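Local coordinates for putative TOXIN related protein (Parabacteroides distasonis ATCC 8503, PDB 3K0Y) that is of unknown function but has the two-part build of the NigD-like family, an OB domain followed by a beta sandwich, at residues V15-P20 with N51-V56; N83-S88 with G167-N172. All coordinates share one frame; numbering follows the deposited sequence.

Interaction 1. Residues V15-P20 with N51-V56; sequences VATVVP and NQRALV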
loop_
_atom_site.group_PDB
_atom_site.type_symbol
_atom_site.label_atom_id
_atom_site.label_comp_id
_atom_site.label_asym_id
_atom_site.label_seq_id
_atom_site.Cartn_x
_atom_site.Cartn_y
_atom_site.Cartn_z
ATOM N N VAL A 15 -1.591 -5.538 8.940
ATOM C CA VAL A 15 -0.740 -4.580 8.279
ATOM C C VAL A 15 -0.672 -3.356 9.220
ATOM O O VAL A 15 -1.709 -2.935 9.754
ATOM C CB VAL A 15 -1.235 -4.266 6.828
ATOM C CG1 VAL A 15 -0.383 -3.156 6.133
ATOM C CG2 VAL A 15 -1.237 -5.531 5.985
ATOM N N ALA A 16 0.546 -2.872 9.494
ATOM C CA ALA A 16 0.794 -1.720 10.362
ATOM C C ALA A 16 1.777 -0.770 9.711
ATOM O O ALA A 16 2.661 -1.198 8.954
ATOM C CB ALA A 16 1.402 -2.162 11.692
ATOM N N THR A 17 1.683 0.493 10.091
ATOM C CA THR A 17 2.724 1.454 9.793
ATOM C C THR A 17 3.737 1.530 10.933
ATOM O O THR A 17 3.379 1.647 12.089
ATOM C CB THR A 17 2.158 2.830 9.500
ATOM O OG1 THR A 17 1.121 2.695 8.511
ATOM C CG2 THR A 17 3.323 3.833 9.023
ATOM N N VAL A 18 5.011 1.428 10.567
ATOM C CA VAL A 18 6.105 1.557 11.483
ATOM C C VAL A 18 6.365 3.041 11.733
ATOM O O VAL A 18 6.606 3.810 10.804
ATOM C CB VAL A 18 7.419 0.906 10.911
ATOM C CG1 VAL A 18 8.608 1.176 11.868
ATOM C CG2 VAL A 18 7.285 -0.605 10.695
ATOM N N VAL A 19 6.349 3.460 12.979
ATOM C CA VAL A 19 6.705 4.852 13.257
ATOM C C VAL A 19 7.940 4.929 14.137
ATOM O O VAL A 19 7.848 4.651 15.318
ATOM C CB VAL A 19 5.534 5.631 13.909
ATOM C CG1 VAL A 19 5.915 7.096 14.031
ATOM C CG2 VAL A 19 4.240 5.465 13.068
ATOM N N PRO A 20 9.101 5.291 13.562
ATOM C CA PRO A 20 10.344 5.450 14.363
ATOM C C PRO A 20 10.262 6.474 15.487
ATOM O O PRO A 20 9.395 7.329 15.473
ATOM C CB PRO A 20 11.363 5.925 13.328
ATOM C CG PRO A 20 10.851 5.373 12.024
ATOM C CD PRO A 20 9.368 5.495 12.122
ATOM N N ASN A 51 7.620 5.915 7.248
ATOM C CA ASN A 51 6.700 5.661 6.124
ATOM C C ASN A 51 6.820 4.273 5.466
ATOM O O ASN A 51 6.863 4.136 4.247
ATOM C CB ASN A 51 6.876 6.793 5.121
ATOM C CG ASN A 51 6.808 8.154 5.793
ATOM O OD1 ASN A 51 7.807 8.871 5.859
ATOM N ND2 ASN A 51 5.659 8.475 6.358
ATOM N N GLN A 52 6.898 3.247 6.308
ATOM C CA GLN A 52 7.121 1.877 5.873
ATOM C C GLN A 52 5.999 1.074 6.491
ATOM O O GLN A 52 5.720 1.244 7.680
ATOM C CB GLN A 52 8.468 1.397 6.418
ATOM C CG GLN A 52 8.769 -0.032 6.242
ATOM C CD GLN A 52 8.983 -0.417 4.801
ATOM O OE1 GLN A 52 9.863 0.093 4.152
ATOM N NE2 GLN A 52 8.199 -1.362 4.315
ATOM N N ARG A 53 5.343 0.233 5.707
ATOM C CA ARG A 53 4.338 -0.679 6.285
ATOM C C ARG A 53 4.946 -2.057 6.438
ATOM O O ARG A 53 5.945 -2.378 5.772
ATOM C CB ARG A 53 3.110 -0.748 5.403
ATOM C CG ARG A 53 2.496 0.594 5.112
ATOM C CD ARG A 53 0.952 0.503 5.121
ATOM N NE ARG A 53 0.454 0.697 6.474
ATOM C CZ ARG A 53 -0.783 0.391 6.869
ATOM N NH1 ARG A 53 -1.648 -0.157 6.020
ATOM N NH2 ARG A 53 -1.142 0.652 8.095
ATOM N N ALA A 54 4.335 -2.865 7.285
ATOM C CA ALA A 54 4.818 -4.207 7.570
ATOM C C ALA A 54 3.641 -5.110 7.916
ATOM O O ALA A 54 2.616 -4.639 8.384
ATOM C CB ALA A 54 5.828 -4.214 8.708
ATOM N N LEU A 55 3.787 -6.382 7.603
ATOM C CA LEU A 55 2.916 -7.415 8.110
ATOM C C LEU A 55 3.480 -7.851 9.474
ATOM O O LEU A 55 4.624 -8.325 9.567
ATOM C CB LEU A 55 2.872 -8.584 7.111
ATOM C CG LEU A 55 1.797 -9.648 7.350
ATOM C CD1 LEU A 55 0.387 -9.069 7.229
ATOM C CD2 LEU A 55 2.037 -10.824 6.352
ATOM N N VAL A 56 2.688 -7.660 10.518
ATOM C CA VAL A 56 3.107 -7.886 11.883
ATOM C C VAL A 56 2.295 -8.987 12.580
ATOM O O VAL A 56 1.077 -8.935 12.596
ATOM C CB VAL A 56 2.994 -6.596 12.725
ATOM C CG1 VAL A 56 3.518 -6.841 14.123
ATOM C CG2 VAL A 56 3.767 -5.404 12.043
HETATM O O HOH W 1 6.133 6.406 9.822
#
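Val15 and Thr17 flank the Arg53 side chain on one face of an antiparallel strand pair, and the fit is set by how the arginine reaches across the neighbouring strand. Its CG is anti to the carbonyl carbon (chi1 -55°), and bends at chi2 and chi3 bring the guanidinium over strand 15-20. Val15 CG1 comes over one face of that flat group, 3.3 Å from Arg53 NH1, and the backbone N of Ala16 lies over the rim of the same face. Thr17 fills the notch at the edge: its OG1 takes a bond from Arg53 NE at 2.9 Å, tilted 21° from the guanidinium plane, and a weak one from Arg53 NH2. The hydroxyl also bonds to Asp117, while Arg53 forms a salt bridge with Asp31, so acidic groups are gathered around this buried cation. Beyond the arginine, Val15 CG2 meets Leu55 CD1 at 4.1 Å, the two side chains crossing at about a right angle.

On the other face the bumps are small. Ala16 CB nests against Val56 CG2 at 4.0 Å, and Val18 CG2 lies more loosely beside Ala54 CB.

Between these faces Ala16 and Ala54 form a hydrogen-bonded pair, Ala16 N to Ala54 O and Ala54 N to Ala16 O both being 2.9 Å. Toward the far end Val18 N still reaches Gln52 O, but Val18 O and Asn51 N are linked through a water instead. Such strongly twisted antiparallel pairing, with the axes 135° apart, is consistent with the curled, barrel-forming strands of an OB fold.

Interaction 2. Residues N83-S88 with G167-N172; sequences NILTKS and GRVAFN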
loop_
_atom_site.group_PDB
_atom_site.type_symbol
_atom_site.label_atom_id
_atom_site.label_comp_id
_atom_site.label_asym_id
_atom_site.label_seq_id
_atom_site.Cartn_x
_atom_site.Cartn_y
_atom_site.Cartn_z
ATOM N N ASN A 83 8.426 -6.566 6.390
ATOM C CA ASN A 83 8.142 -5.355 5.644
ATOM C C ASN A 83 7.361 -5.627 4.361
ATOM O O ASN A 83 7.547 -6.637 3.690
ATOM C CB ASN A 83 9.430 -4.638 5.311
ATOM C CG ASN A 83 10.059 -3.995 6.529
ATOM O OD1 ASN A 83 9.476 -4.016 7.624
ATOM N ND2 ASN A 83 11.252 -3.421 6.355
ATOM N N ILE A 84 6.453 -4.712 4.069
ATOM C CA ILE A 84 5.682 -4.726 2.856
ATOM C C ILE A 84 6.322 -3.631 1.983
ATOM O O ILE A 84 6.598 -2.533 2.459
ATOM C CB ILE A 84 4.199 -4.431 3.152
ATOM C CG1 ILE A 84 3.571 -5.603 3.893
ATOM C CG2 ILE A 84 3.435 -4.092 1.861
ATOM C CD1 ILE A 84 2.188 -5.299 4.525
ATOM N N LEU A 85 6.577 -3.932 0.720
ATOM C CA LEU A 85 7.065 -2.906 -0.195
ATOM C C LEU A 85 6.159 -1.639 -0.109
ATOM O O LEU A 85 4.961 -1.708 -0.382
ATOM C CB LEU A 85 7.093 -3.435 -1.632
ATOM C CG LEU A 85 7.469 -2.420 -2.686
ATOM C CD1 LEU A 85 9.052 -1.969 -2.483
ATOM C CD2 LEU A 85 7.242 -2.937 -4.077
ATOM N N THR A 86 6.747 -0.510 0.284
ATOM C CA THR A 86 6.043 0.750 0.497
ATOM C C THR A 86 6.644 1.860 -0.361
ATOM O O THR A 86 7.808 2.157 -0.230
ATOM C CB THR A 86 6.053 1.108 2.000
ATOM O OG1 THR A 86 5.470 -0.011 2.721
ATOM C CG2 THR A 86 5.215 2.386 2.252
ATOM N N LYS A 87 5.842 2.456 -1.243
ATOM C CA LYS A 87 6.313 3.387 -2.211
ATOM C C LYS A 87 5.401 4.604 -2.285
ATOM O O LYS A 87 4.232 4.541 -1.890
ATOM C CB LYS A 87 6.369 2.721 -3.573
ATOM C CG LYS A 87 7.402 1.604 -3.634
ATOM C CD LYS A 87 7.345 0.839 -4.977
ATOM C CE LYS A 87 7.984 1.573 -6.028
ATOM N NZ LYS A 87 8.108 0.757 -7.233
ATOM N N SER A 88 5.891 5.683 -2.870
ATOM C CA SER A 88 4.998 6.756 -3.139
ATOM C C SER A 88 4.527 6.624 -4.576
ATOM O O SER A 88 4.963 5.701 -5.307
ATOM C CB SER A 88 5.605 8.087 -2.750
ATOM O OG SER A 88 6.726 8.246 -3.479
ATOM N N GLY A 167 1.687 -11.129 -3.755
ATOM C CA GLY A 167 2.503 -10.034 -3.312
ATOM C C GLY A 167 1.682 -8.984 -2.603
ATOM O O GLY A 167 0.519 -8.773 -2.928
ATOM N N ARG A 168 2.352 -8.251 -1.726
ATOM C CA ARG A 168 1.784 -7.146 -1.018
ATOM C C ARG A 168 2.541 -5.847 -1.303
ATOM O O ARG A 168 3.758 -5.825 -1.500
ATOM C CB ARG A 168 1.790 -7.418 0.459
ATOM C CG ARG A 168 0.851 -8.505 0.916
ATOM C CD ARG A 168 0.976 -8.640 2.412
ATOM N NE ARG A 168 0.005 -9.550 2.990
ATOM C CZ ARG A 168 -1.243 -9.271 3.282
ATOM N NH1 ARG A 168 -1.800 -8.073 3.087
ATOM N NH2 ARG A 168 -1.960 -10.231 3.806
ATOM N N VAL A 169 1.805 -4.761 -1.354
ATOM C CA VAL A 169 2.378 -3.439 -1.529
ATOM C C VAL A 169 1.499 -2.415 -0.793
ATOM O O VAL A 169 0.280 -2.619 -0.589
ATOM C CB VAL A 169 2.521 -3.126 -3.057
ATOM C CG1 VAL A 169 1.097 -3.069 -3.754
ATOM C CG2 VAL A 169 3.322 -1.860 -3.290
ATOM N N ALA A 170 2.093 -1.289 -0.443
ATOM C CA ALA A 170 1.404 -0.133 0.112
ATOM C C ALA A 170 1.923 1.108 -0.574
ATOM O O ALA A 170 3.142 1.241 -0.758
ATOM C CB ALA A 170 1.668 -0.044 1.613
ATOM N N PHE A 171 0.995 1.972 -1.010
ATOM C CA PHE A 171 1.333 3.250 -1.654
ATOM C C PHE A 171 0.892 4.441 -0.784
ATOM O O PHE A 171 -0.266 4.542 -0.359
ATOM C CB PHE A 171 0.678 3.347 -3.041
ATOM C CG PHE A 171 1.151 2.292 -4.009
ATOM C CD1 PHE A 171 2.400 2.389 -4.620
ATOM C CD2 PHE A 171 0.335 1.226 -4.366
ATOM C CE1 PHE A 171 2.819 1.435 -5.524
ATOM C CE2 PHE A 171 0.767 0.282 -5.315
ATOM C CZ PHE A 171 1.979 0.367 -5.870
ATOM N N ASN A 172 1.832 5.334 -0.505
ATOM C CA ASN A 172 1.566 6.490 0.316
ATOM C C ASN A 172 0.722 7.441 -0.523
ATOM O O ASN A 172 1.126 7.851 -1.613
ATOM C CB ASN A 172 2.900 7.111 0.756
ATOM C CG ASN A 172 2.755 8.160 1.823
ATOM O OD1 ASN A 172 1.794 8.922 1.823
ATOM N ND2 ASN A 172 3.763 8.282 2.686
HETATM O O HOH W 2 6.016 -6.600 -0.139
#
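Leu85 O is gripped from the neighbouring strand by Ala170 N at 2.9 Å and by the CA-H of Val169, whose CA lies 3.3 Å away. Val169 CG2 also presses on this oxygen. That methyl is anti to the backbone N, while CG1 sits between the backbone N and the carbonyl carbon (chi1 64°), and CG2 thereby serves three neighbours: it touches Leu85 O, meets Leu85 CD2 at 4.1 Å with the two side chains side by side and pointing the same way, and rests 3.7 Å above the plane of the Phe171 ring, toward its rim. Further along, Lys87 N bonds to Ala170 O at 3.0 Å, and Lys87 O receives Asn172 N. Before this ladder begins, a water joins Leu85 N to Arg168 O.

This is parallel pairing, the strand axes 24° apart, and it couples the two parts of the fold: the long strand 74-88 hydrogen-bonds with strand 52-62 of the OB domain, then with strand 163-172, whose other edge pairs with strand 119-128.

On the face of Leu85, Val169, Lys87 and Phe171, the lysine CB lies 4.1 Å from Phe171 CD1, and Lys87 NZ hydrogen-bonds to Ile136 O and to Asn137 OD1. Ile136 also packs against Val169 and Phe171. On the other face Thr86 OG1 comes within 4.0 Å of Ala170 CB. The hydroxyl turns back along its own strand to donate to Ile84 O, standing 41° out of that carbonyl plane. At the start of the pairing Ile84 points toward the other strand, and its CG2, anti to the backbone N, lies 3.6 Å from Val169 CA. Ile84 CD1 touches the extended aliphatic chain of Arg168 at CD.

Overall arrangement
Interactions 1 and 2 lie in one continuous sheet, their centres about 10 Å apart, and strands 52-62 and 74-88 are the neighbours that join them. Arg53 makes the seam: its O lies 2.9 Å from Ile84 N and its N 3.0 Å from Thr86 OG1, both probable hydrogen bonds. Its side chain also touches Ala170, while Val15 packs on Ile84 and Arg168. Strand 119-128 lies against both contacts, Asn121 touching Val15 and Ala170. A bound nonaethylene glycol, probably from the crystallisation liquor, comes about 4 Å from the Leu55 side chain and accepts a hydrogen bond from Arg168 NH2.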